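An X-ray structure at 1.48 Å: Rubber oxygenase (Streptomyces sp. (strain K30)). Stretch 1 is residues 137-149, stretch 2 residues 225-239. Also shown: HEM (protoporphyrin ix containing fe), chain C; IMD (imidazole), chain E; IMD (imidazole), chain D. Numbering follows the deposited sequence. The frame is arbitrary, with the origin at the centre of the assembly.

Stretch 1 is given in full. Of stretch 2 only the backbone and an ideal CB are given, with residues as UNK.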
ATOM      1  N   GLY A 137      -2.040  -9.897  -4.039  1.00 18.70           N
ATOM      2  CA  GLY A 137      -1.296  -9.367  -5.133  1.00 18.94           C
ATOM      3  C   GLY A 137      -0.246  -8.396  -4.665  1.00 17.75           C
ATOM      4  O   GLY A 137       0.954  -8.698  -4.731  1.00 18.26           O
ATOM      5  N   SER A 138      -0.653  -7.235  -4.176  1.00 17.02           N
ATOM      6  CA  SER A 138       0.322  -6.214  -3.746  1.00 16.14           C
ATOM      7  C   SER A 138       1.145  -6.704  -2.569  1.00 17.53           C
ATOM      8  O   SER A 138       2.346  -6.500  -2.534  1.00 17.43           O
ATOM      9  CB  SER A 138      -0.377  -4.910  -3.339  1.00 17.67           C
ATOM     10  OG  SER A 138      -1.235  -4.435  -4.329  1.00 18.30           O
ATOM     11  N   GLY A 139       0.534  -7.436  -1.654  1.00 17.49           N
ATOM     12  CA  GLY A 139       1.290  -7.938  -0.493  1.00 18.12           C
ATOM     13  C   GLY A 139       2.414  -8.885  -0.877  1.00 18.62           C
ATOM     14  O   GLY A 139       3.537  -8.730  -0.437  1.00 19.45           O
ATOM     15  N   LEU A 140       2.160  -9.845  -1.760  1.00 18.28           N
ATOM     16  CA  LEU A 140       3.215 -10.704  -2.270  1.00 18.23           C
ATOM     17  C   LEU A 140       4.169  -9.959  -3.187  1.00 18.81           C
ATOM     18  O   LEU A 140       5.388 -10.168  -3.122  1.00 19.60           O
ATOM     19  CB  LEU A 140       2.650 -11.938  -2.987  1.00 19.33           C
ATOM     20  CG  LEU A 140       2.157 -13.003  -2.021  1.00 20.07           C
ATOM     21  CD1 LEU A 140       1.225 -14.057  -2.622  1.00 22.74           C
ATOM     22  CD2 LEU A 140       3.344 -13.676  -1.341  1.00 20.55           C
ATOM     23  N   MET A 141       3.672  -9.045  -4.039  1.00 17.58           N
ATOM     24  CA  MET A 141       4.574  -8.297  -4.863  1.00 19.03           C
ATOM     25  C   MET A 141       5.570  -7.535  -4.036  1.00 18.47           C
ATOM     26  O   MET A 141       6.701  -7.347  -4.515  1.00 18.91           O
ATOM     27  CB  MET A 141       3.797  -7.300  -5.757  1.00 19.65           C
ATOM     28  CG  MET A 141       4.643  -6.828  -6.898  1.00 20.22           C
ATOM     29  SD  MET A 141       4.037  -5.394  -7.752  1.00 20.14           S
ATOM     30  CE  MET A 141       2.285  -5.681  -7.873  1.00 20.15           C
ATOM     31  N   SER A 142       5.182  -7.048  -2.862  1.00 18.58           N
ATOM     32  CA  SER A 142       6.068  -6.262  -2.008  1.00 18.71           C
ATOM     33  C   SER A 142       7.344  -7.037  -1.636  1.00 19.77           C
ATOM     34  O   SER A 142       8.415  -6.425  -1.501  1.00 19.66           O
ATOM     35  CB  SER A 142       5.363  -5.815  -0.782  1.00 20.16           C
ATOM     36  OG  SER A 142       5.339  -6.850   0.204  1.00 21.43           O
ATOM     37  N   THR A 143       7.245  -8.351  -1.632  1.00 18.84           N
ATOM     38  CA  THR A 143       8.434  -9.209  -1.314  1.00 19.43           C
ATOM     39  C   THR A 143       9.396  -9.297  -2.463  1.00 19.68           C
ATOM     40  O   THR A 143      10.550  -9.766  -2.281  1.00 19.88           O
ATOM     41  CB  THR A 143       8.006 -10.614  -0.810  1.00 18.92           C
ATOM     42  OG1 THR A 143       7.465 -11.405  -1.897  1.00 21.12           O
ATOM     43  CG2 THR A 143       7.020 -10.523   0.298  1.00 19.28           C
ATOM     44  N   ALA A 144       9.016  -8.775  -3.632  1.00 18.11           N
ATOM     45  CA  ALA A 144       9.904  -8.579  -4.763  1.00 19.29           C
ATOM     46  C   ALA A 144      10.377  -7.129  -4.958  1.00 17.82           C
ATOM     47  O   ALA A 144      11.028  -6.839  -5.940  1.00 19.88           O
ATOM     48  CB  ALA A 144       9.277  -9.097  -6.041  1.00 20.59           C
ATOM     49  N   ILE A 145      10.009  -6.232  -4.056  1.00 18.03           N
ATOM     50  CA  ILE A 145      10.505  -4.832  -4.069  1.00 18.70           C
ATOM     51  C   ILE A 145      11.650  -4.723  -3.077  1.00 17.72           C
ATOM     52  O   ILE A 145      11.433  -4.761  -1.874  1.00 19.39           O
ATOM     53  CB  ILE A 145       9.380  -3.836  -3.707  1.00 18.34           C
ATOM     54  CG1 ILE A 145       8.241  -3.936  -4.719  1.00 18.40           C
ATOM     55  CG2 ILE A 145       9.979  -2.425  -3.732  1.00 18.27           C
ATOM     56  CD1 ILE A 145       7.016  -3.105  -4.324  1.00 17.87           C
ATOM     57  N   PRO A 146      12.907  -4.665  -3.569  1.00 18.90           N
ATOM     58  CA  PRO A 146      14.022  -4.902  -2.633  1.00 18.56           C
ATOM     59  C   PRO A 146      14.091  -3.909  -1.502  1.00 18.59           C
ATOM     60  O   PRO A 146      14.271  -4.302  -0.330  1.00 18.49           O
ATOM     61  CB  PRO A 146      15.223  -4.814  -3.555  1.00 19.06           C
ATOM     62  CG  PRO A 146      14.775  -5.308  -4.847  1.00 20.35           C
ATOM     63  CD  PRO A 146      13.361  -4.704  -4.965  1.00 19.10           C
ATOM     64  N   ARG A 147      13.863  -2.615  -1.772  1.00 18.91           N
ATOM     65  CA  ARG A 147      13.971  -1.643  -0.712  1.00 19.20           C
ATOM     66  C   ARG A 147      12.897  -1.732   0.342  1.00 19.03           C
ATOM     67  O   ARG A 147      13.175  -1.513   1.510  1.00 19.74           O
ATOM     68  CB  ARG A 147      13.988  -0.243  -1.281  1.00 19.54           C
ATOM     69  CG  ARG A 147      15.299   0.065  -1.936  1.00 20.53           C
ATOM     70  CD  ARG A 147      15.294   1.431  -2.513  1.00 20.29           C
ATOM     71  NE  ARG A 147      16.659   1.796  -2.973  1.00 22.28           N
ATOM     72  CZ  ARG A 147      16.924   2.894  -3.659  1.00 22.78           C
ATOM     73  NH1 ARG A 147      15.980   3.746  -3.979  1.00 23.56           N
ATOM     74  NH2 ARG A 147      18.167   3.159  -4.011  1.00 24.04           N
ATOM     75  N   GLU A 148      11.664  -2.056  -0.081  1.00 19.26           N
ATOM     76  CA  GLU A 148      10.611  -2.194   0.873  1.00 18.59           C
ATOM     77  C   GLU A 148      10.897  -3.459   1.691  1.00 18.44           C
ATOM     78  O   GLU A 148      10.745  -3.423   2.918  1.00 21.17           O
ATOM     79  CB  GLU A 148       9.268  -2.250   0.120  1.00 19.79           C
ATOM     80  CG  GLU A 148       8.055  -2.244   1.054  1.00 21.84           C
ATOM     81  CD  GLU A 148       6.731  -2.361   0.355  1.00 22.84           C
ATOM     82  OE1 GLU A 148       6.651  -2.082  -0.826  1.00 22.22           O
ATOM     83  OE2 GLU A 148       5.807  -2.826   1.072  1.00 23.01           O
ATOM     84  N   SER A 149      11.249  -4.570   1.015  1.00 19.18           N
ATOM     85  CA  SER A 149      11.521  -5.824   1.742  1.00 20.78           C
ATOM     86  C   SER A 149      12.657  -5.639   2.742  1.00 20.92           C
ATOM     87  O   SER A 149      12.515  -6.083   3.895  1.00 21.21           O
ATOM     88  CB  SER A 149      11.892  -6.939   0.810  1.00 21.93           C
ATOM     89  OG  SER A 149      10.765  -7.298  -0.011  1.00 25.23           O
ATOM     90  N   UNK A 225      10.756   8.725  -3.991  1.00 13.95           N
ATOM     91  CA  UNK A 225      10.718   7.782  -5.116  1.00 14.72           C
ATOM     92  C   UNK A 225      10.304   6.396  -4.638  1.00 13.88           C
ATOM     93  O   UNK A 225       9.475   5.719  -5.273  1.00 15.45           O
ATOM     94  CB  UNK A 225      12.080   7.714  -5.811  1.00 14.72           C
ATOM     95  N   UNK A 226      10.869   5.954  -3.523  1.00 13.74           N
ATOM     96  CA  UNK A 226      10.529   4.675  -2.977  1.00 13.89           C
ATOM     97  C   UNK A 226       9.003   4.564  -2.602  1.00 12.62           C
ATOM     98  O   UNK A 226       8.334   3.557  -2.914  1.00 13.34           O
ATOM     99  CB  UNK A 226      11.408   4.419  -1.751  1.00 13.89           C
ATOM    100  N   UNK A 227       8.491   5.636  -2.040  1.00 12.20           N
ATOM    101  CA  UNK A 227       7.077   5.664  -1.661  1.00 11.64           C
ATOM    102  C   UNK A 227       6.234   5.496  -2.936  1.00 11.32           C
ATOM    103  O   UNK A 227       5.248   4.722  -2.949  1.00 11.94           O
ATOM    104  CB  UNK A 227       6.725   6.963  -0.933  1.00 11.64           C
ATOM    105  N   UNK A 228       6.602   6.219  -3.986  1.00 12.00           N
ATOM    106  CA  UNK A 228       5.842   6.125  -5.247  1.00 11.97           C
ATOM    107  C   UNK A 228       5.933   4.767  -5.931  1.00 12.20           C
ATOM    108  O   UNK A 228       4.984   4.297  -6.505  1.00 12.44           O
ATOM    109  CB  UNK A 228       6.332   7.199  -6.221  1.00 11.97           C
ATOM    110  N   UNK A 229       7.084   4.105  -5.813  1.00 12.89           N
ATOM    111  CA  UNK A 229       7.169   2.726  -6.275  1.00 13.88           C
ATOM    112  C   UNK A 229       6.140   1.863  -5.617  1.00 11.82           C
ATOM    113  O   UNK A 229       5.406   1.073  -6.252  1.00 12.78           O
ATOM    114  CB  UNK A 229       8.564   2.153  -6.018  1.00 13.88           C
ATOM    115  N   UNK A 230       6.092   1.897  -4.295  1.00 12.78           N
ATOM    116  CA  UNK A 230       5.143   1.160  -3.496  1.00 12.63           C
ATOM    117  C   UNK A 230       3.689   1.572  -3.897  1.00 11.32           C
ATOM    118  O   UNK A 230       2.771   0.735  -4.046  1.00 11.31           O
ATOM    119  CB  UNK A 230       5.403   1.411  -2.009  1.00 12.63           C
ATOM    120  N   UNK A 231       3.476   2.883  -4.089  1.00 10.79           N
ATOM    121  CA  UNK A 231       2.159   3.342  -4.530  1.00 10.26           C
ATOM    122  C   UNK A 231       1.713   2.652  -5.857  1.00 10.67           C
ATOM    123  O   UNK A 231       0.562   2.241  -6.005  1.00 11.36           O
ATOM    124  CB  UNK A 231       2.184   4.861  -4.710  1.00 10.26           C
ATOM    125  N   UNK A 232       2.653   2.494  -6.800  1.00 10.96           N
ATOM    126  CA  UNK A 232       2.343   1.830  -8.064  1.00 11.16           C
ATOM    127  C   UNK A 232       2.024   0.358  -7.875  1.00 10.71           C
ATOM    128  O   UNK A 232       1.218  -0.181  -8.626  1.00 11.32           O
ATOM    129  CB  UNK A 232       3.512   1.982  -9.039  1.00 11.16           C
ATOM    130  N   UNK A 233       2.598  -0.260  -6.851  1.00 11.48           N
ATOM    131  CA  UNK A 233       2.318  -1.681  -6.512  1.00 11.66           C
ATOM    132  C   UNK A 233       0.941  -1.840  -5.905  1.00 11.76           C
ATOM    133  O   UNK A 233       0.458  -2.972  -5.888  1.00 13.78           O
ATOM    134  CB  UNK A 233       3.367  -2.225  -5.540  1.00 11.66           C
ATOM    135  N   UNK A 234       0.321  -0.751  -5.529  1.00 12.00           N
ATOM    136  CA  UNK A 234      -1.002  -0.681  -4.945  1.00 11.28           C
ATOM    137  C   UNK A 234      -1.966  -0.122  -5.928  1.00 11.72           C
ATOM    138  O   UNK A 234      -2.545  -0.896  -6.691  1.00 13.12           O
ATOM    139  CB  UNK A 234      -1.002   0.158  -3.666  1.00 11.28           C
ATOM    140  N   UNK A 235      -2.138   1.172  -6.035  1.00 10.78           N
ATOM    141  CA  UNK A 235      -3.146   1.802  -6.912  1.00 11.32           C
ATOM    142  C   UNK A 235      -3.081   1.345  -8.377  1.00 10.40           C
ATOM    143  O   UNK A 235      -4.049   0.888  -8.939  1.00 10.50           O
ATOM    144  CB  UNK A 235      -2.980   3.322  -6.862  1.00 11.32           C
ATOM    145  N   UNK A 236      -1.912   1.535  -8.985  1.00 10.90           N
ATOM    146  CA  UNK A 236      -1.865   1.314 -10.427  1.00 10.67           C
ATOM    147  C   UNK A 236      -2.048  -0.173 -10.724  1.00  9.79           C
ATOM    148  O   UNK A 236      -2.690  -0.531 -11.736  1.00 11.12           O
ATOM    149  CB  UNK A 236      -0.547   1.823 -11.013  1.00 10.67           C
ATOM    150  N   UNK A 237      -1.436  -1.028  -9.915  1.00 10.28           N
ATOM    151  CA  UNK A 237      -1.594  -2.472 -10.085  1.00 11.16           C
ATOM    152  C   UNK A 237      -3.022  -2.930  -9.911  1.00 11.13           C
ATOM    153  O   UNK A 237      -3.566  -3.669 -10.754  1.00 11.56           O
ATOM    154  CB  UNK A 237      -0.700  -3.219  -9.094  1.00 11.16           C
ATOM    155  N   UNK A 238      -3.695  -2.499  -8.866  1.00 11.87           N
ATOM    156  CA  UNK A 238      -5.061  -2.954  -8.628  1.00 12.63           C
ATOM    157  C   UNK A 238      -5.955  -2.538  -9.724  1.00 11.85           C
ATOM    158  O   UNK A 238      -6.804  -3.350 -10.170  1.00 12.43           O
ATOM    159  CB  UNK A 238      -5.601  -2.427  -7.297  1.00 12.63           C
ATOM    160  N   UNK A 239      -5.876  -1.290 -10.192  1.00 10.69           N
ATOM    161  CA  UNK A 239      -6.744  -0.848 -11.308  1.00 12.49           C
ATOM    162  C   UNK A 239      -6.464  -1.682 -12.527  1.00 12.27           C
ATOM    163  O   UNK A 239      -7.433  -2.088 -13.235  1.00 13.14           O
ATOM    164  CB  UNK A 239      -6.535   0.633 -11.628  1.00 12.49           C
TER
HETATM  165  CHA HEM C 501       5.435   1.505   8.449  1.00 16.04           C
HETATM  166  CHB HEM C 501       2.261   2.379   5.027  1.00 14.94           C
HETATM  167  CHC HEM C 501       5.819   2.968   1.878  1.00 13.35           C
HETATM  168  CHD HEM C 501       8.834   1.094   5.071  1.00 15.40           C
HETATM  169  C1A HEM C 501       4.306   1.756   7.753  1.00 16.08           C
HETATM  170  C2A HEM C 501       3.011   1.762   8.393  1.00 17.71           C
HETATM  171  C3A HEM C 501       2.113   1.966   7.419  1.00 16.35           C
HETATM  172  C4A HEM C 501       2.795   2.142   6.220  1.00 15.25           C
HETATM  173  CMA HEM C 501       0.621   2.005   7.642  1.00 16.09           C
HETATM  174  CAA HEM C 501       2.680   1.547   9.890  1.00 20.46           C
HETATM  175  CBA HEM C 501       2.612   0.039  10.197  1.00 24.17           C
HETATM  176  CGA HEM C 501       1.881  -0.174  11.473  1.00 30.25           C
HETATM  177  O1A HEM C 501       2.576   0.040  12.473  1.00 35.26           O
HETATM  178  O2A HEM C 501       0.636  -0.519  11.453  1.00 36.20           O
HETATM  179  C1B HEM C 501       2.967   2.657   3.862  1.00 13.70           C
HETATM  180  C2B HEM C 501       2.321   3.009   2.644  1.00 14.16           C
HETATM  181  C3B HEM C 501       3.268   3.208   1.741  1.00 13.75           C
HETATM  182  C4B HEM C 501       4.545   2.943   2.386  1.00 13.26           C
HETATM  183  CMB HEM C 501       0.833   3.159   2.405  1.00 14.69           C
HETATM  184  CAB HEM C 501       3.299   3.658   0.372  1.00 13.64           C
HETATM  185  CBB HEM C 501       2.180   4.027  -0.438  1.00 14.65           C
HETATM  186  C1C HEM C 501       6.984   2.506   2.473  1.00 13.37           C
HETATM  187  C2C HEM C 501       8.208   2.295   1.721  1.00 14.28           C
HETATM  188  C3C HEM C 501       9.044   1.788   2.661  1.00 14.91           C
HETATM  189  C4C HEM C 501       8.283   1.636   3.888  1.00 14.96           C
HETATM  190  CMC HEM C 501       8.473   2.690   0.298  1.00 14.22           C
HETATM  191  CAC HEM C 501      10.441   1.366   2.475  1.00 15.76           C
HETATM  192  CBC HEM C 501      11.301   1.548   1.396  1.00 16.94           C
HETATM  193  C1D HEM C 501       8.156   1.037   6.261  1.00 15.96           C
HETATM  194  C2D HEM C 501       8.771   0.616   7.535  1.00 17.14           C
HETATM  195  C3D HEM C 501       7.845   0.721   8.482  1.00 17.72           C
HETATM  196  C4D HEM C 501       6.652   1.250   7.819  1.00 16.19           C
HETATM  197  CMD HEM C 501      10.156   0.095   7.614  1.00 17.72           C
HETATM  198  CAD HEM C 501       7.992   0.358   9.980  1.00 20.23           C
HETATM  199  CBD HEM C 501       7.692  -1.130  10.114  1.00 24.68           C
HETATM  200  CGD HEM C 501       7.905  -1.538  11.576  1.00 30.05           C
HETATM  201  O1D HEM C 501       6.906  -1.972  12.192  1.00 32.66           O
HETATM  202  O2D HEM C 501       9.015  -1.456  12.169  1.00 35.46           O
HETATM  203  NA  HEM C 501       4.163   2.022   6.429  1.00 15.41           N
HETATM  204  NB  HEM C 501       4.285   2.610   3.625  1.00 14.02           N
HETATM  205  NC  HEM C 501       7.011   2.082   3.772  1.00 13.96           N
HETATM  206  ND  HEM C 501       6.899   1.487   6.500  1.00 14.92           N
HETATM  207 FE   HEM C 501       5.612   2.073   5.092  1.00 15.01          FE
HETATM  208  N1  IMD E 503       3.531  -3.090   0.033  1.00 23.89           N
HETATM  209  C2  IMD E 503       2.419  -3.698   0.508  1.00 25.92           C
HETATM  210  N3  IMD E 503       1.585  -3.915  -0.518  1.00 25.09           N
HETATM  211  C4  IMD E 503       2.194  -3.426  -1.632  1.00 23.56           C
HETATM  212  C5  IMD E 503       3.432  -2.910  -1.291  1.00 24.24           C
HETATM  213  N1  IMD D 502       5.433  -1.800   3.632  1.00 17.40           N
HETATM  214  C2  IMD D 502       5.515  -0.470   3.477  1.00 16.19           C
HETATM  215  N3  IMD D 502       5.304   0.052   4.660  1.00 15.49           N
HETATM  216  C4  IMD D 502       5.135  -0.934   5.585  1.00 15.69           C
HETATM  217  C5  IMD D 502       5.206  -2.110   4.909  1.00 16.13           C

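Stretch 2 is helical throughout and runs roughly antiparallel to helix 137-142, at 147° and 9.2 Å at closest approach. Position 225 points sideways, with no atom of stretch 1 near its CB, so this contact hardly restricts it; it is Ala-225. At position 226 the CA-to-CB bond points toward stretch 1, and the ideal CB lies 5.0 Å from Arg-147 CD. The guanidinium beyond invites an acceptor, and Asp, Glu, Asn or Gln could supply one. The residue is Asp-226: its OD1 meets Arg-147 NH1 at 2.9 Å, near the guanidinium plane, in a salt bridge with a nearly straight hydrogen bond (163°).

Positions 227 and 228 are out of reach of stretch 1, which leaves them undetermined; they are Ile-227 and Met-228. Position 229 points toward Ile-145, its ideal CB 5.3 Å from CG2, and a modest aliphatic group would suit. Val-229 brings CG1 to 4.3 Å from Ile-145 CG2.

At position 230 the bond points sideways, but the ideal CB is only 3.9 Å from Glu-148 OE1. A short donor such as Ser or Thr fits. Thr-230 donates from OG1 to Glu-148 OE1 at 2.8 Å, while its CG2 lies 3.5 Å from CAB of the heme. Glu-148 OE2 in turn accepts from N1 of both imidazoles.

Stretch 1 says nothing about 231 and 232, which are Trp-231 and His-232; the latter's ring leads away and shares a hydrogen bond with the side chain at 236. Position 233 faces a crowded site: its ideal CB is 3.9 Å from both Met-141 SD and Ile-145 CD1, and the CA of position 233 is 5.7 Å from Ser-138 CA. Ala, Ser or perhaps Cys would suit. Ser-233 turns its OG (chi1 p) back to Thr-230 O, 2.7 Å away, and its own backbone O receives Ser-138 OG at 2.7 Å, within the wider pi-type turn.

Position 234 points sideways, its ideal CB 4.6 Å from Ser-138 OG; several aliphatic residues could reach inward. Leu-234 does, placing CD2 3.7 Å from Ser-138 CB. Positions 235 and 236 make no contact and are Ala-235 and Thr-236.

Position 237 points toward stretch 1, its ideal CB 4.1 Å from Met-141 CE, with Gly-137 leaving room beyond. A large apolar or aromatic group is favoured. Phe-237 takes Met-141 CE over one ring face, 3.6 Å from the ring centroid, and its CE2 lies 3.8 Å from Gly-137 CA, where a CB on that glycine would clash. Position 238 points sideways; Val-238 CG2, 4.2 Å from Ser-138 OG, helps enclose that serine. Position 239, Met-239, is out of reach.

Stretch 2, residues 225-239: ADIMVTWHSLATFVM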
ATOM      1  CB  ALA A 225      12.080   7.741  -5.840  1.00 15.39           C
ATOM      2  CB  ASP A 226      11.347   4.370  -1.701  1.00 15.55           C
ATOM      3  CG  ASP A 226      12.854   4.242  -1.928  1.00 17.85           C
ATOM      4  OD1 ASP A 226      13.233   3.776  -3.010  1.00 20.53           O
ATOM      5  OD2 ASP A 226      13.575   4.434  -0.907  1.00 21.54           O
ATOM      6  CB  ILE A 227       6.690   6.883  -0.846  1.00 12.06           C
ATOM      7  CG1 ILE A 227       7.492   6.938   0.463  1.00 13.56           C
ATOM      8  CG2 ILE A 227       5.172   6.940  -0.601  1.00 11.90           C
ATOM      9  CD1 ILE A 227       7.282   8.215   1.207  1.00 13.84           C
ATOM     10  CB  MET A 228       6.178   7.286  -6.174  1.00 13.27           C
ATOM     11  CG  MET A 228       5.578   8.559  -5.693  1.00 13.85           C
ATOM     12  SD  MET A 228       3.778   8.538  -5.393  1.00 17.29           S
ATOM     13  CE  MET A 228       3.217   7.946  -6.894  1.00 17.98           C
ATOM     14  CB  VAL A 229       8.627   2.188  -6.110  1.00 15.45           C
ATOM     15  CG1 VAL A 229       8.641   0.696  -6.366  1.00 16.44           C
ATOM     16  CG2 VAL A 229       9.567   2.914  -7.013  1.00 16.32           C
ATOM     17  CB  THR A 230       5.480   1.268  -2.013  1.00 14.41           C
ATOM     18  OG1 THR A 230       6.687   0.502  -1.853  1.00 16.75           O
ATOM     19  CG2 THR A 230       4.365   0.683  -1.211  1.00 13.23           C
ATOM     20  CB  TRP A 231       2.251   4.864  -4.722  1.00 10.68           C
ATOM     21  CG  TRP A 231       0.990   5.598  -4.967  1.00 10.20           C
ATOM     22  CD1 TRP A 231       0.249   6.289  -4.038  1.00 10.82           C
ATOM     23  CD2 TRP A 231       0.343   5.878  -6.206  1.00 10.09           C
ATOM     24  NE1 TRP A 231      -0.809   6.947  -4.622  1.00 11.02           N
ATOM     25  CE2 TRP A 231      -0.792   6.683  -5.966  1.00 10.36           C
ATOM     26  CE3 TRP A 231       0.558   5.493  -7.519  1.00 11.41           C
ATOM     27  CZ2 TRP A 231      -1.585   7.181  -6.981  1.00 10.32           C
ATOM     28  CZ3 TRP A 231      -0.256   5.967  -8.521  1.00 11.41           C
ATOM     29  CH2 TRP A 231      -1.335   6.756  -8.261  1.00 11.44           C
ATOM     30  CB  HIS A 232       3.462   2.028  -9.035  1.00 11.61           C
ATOM     31  CG  HIS A 232       3.432   3.395  -9.628  1.00 11.16           C
ATOM     32  ND1 HIS A 232       2.391   3.906 -10.342  1.00 11.90           N
ATOM     33  CD2 HIS A 232       4.356   4.396  -9.561  1.00 11.37           C
ATOM     34  CE1 HIS A 232       2.682   5.150 -10.701  1.00 12.09           C
ATOM     35  NE2 HIS A 232       3.881   5.452 -10.259  1.00 11.17           N
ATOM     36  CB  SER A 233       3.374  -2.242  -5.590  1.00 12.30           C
ATOM     37  OG  SER A 233       3.173  -1.913  -4.249  1.00 14.15           O
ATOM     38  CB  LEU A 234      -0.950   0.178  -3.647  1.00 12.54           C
ATOM     39  CG  LEU A 234      -0.201  -0.530  -2.528  1.00 12.43           C
ATOM     40  CD1 LEU A 234       0.278   0.454  -1.460  1.00 13.40           C
ATOM     41  CD2 LEU A 234      -1.115  -1.567  -1.895  1.00 13.61           C
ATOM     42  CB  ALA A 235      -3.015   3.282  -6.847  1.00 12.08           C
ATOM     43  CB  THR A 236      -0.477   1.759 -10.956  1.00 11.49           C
ATOM     44  OG1 THR A 236      -0.308   3.104 -10.415  1.00 11.92           O
ATOM     45  CG2 THR A 236      -0.477   1.883 -12.407  1.00 11.93           C
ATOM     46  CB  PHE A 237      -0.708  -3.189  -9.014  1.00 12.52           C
ATOM     47  CG  PHE A 237      -0.971  -4.677  -8.897  1.00 14.90           C
ATOM     48  CD1 PHE A 237      -0.551  -5.500  -9.834  1.00 16.64           C
ATOM     49  CD2 PHE A 237      -1.634  -5.146  -7.789  1.00 16.56           C
ATOM     50  CE1 PHE A 237      -0.764  -6.937  -9.679  1.00 17.25           C
ATOM     51  CE2 PHE A 237      -1.889  -6.502  -7.626  1.00 18.54           C
ATOM     52  CZ  PHE A 237      -1.430  -7.359  -8.576  1.00 17.91           C
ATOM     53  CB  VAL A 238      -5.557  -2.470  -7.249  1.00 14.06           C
ATOM     54  CG1 VAL A 238      -7.042  -2.695  -7.047  1.00 16.67           C
ATOM     55  CG2 VAL A 238      -4.807  -3.159  -6.215  1.00 16.82           C
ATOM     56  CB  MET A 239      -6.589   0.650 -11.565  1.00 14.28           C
ATOM     57  CG  MET A 239      -7.491   1.159 -12.640  1.00 15.87           C
ATOM     58  SD  MET A 239      -9.261   0.856 -12.317  1.00 19.99           S
ATOM     59  CE  MET A 239      -9.528   1.828 -10.827  1.00 18.70           C
TER
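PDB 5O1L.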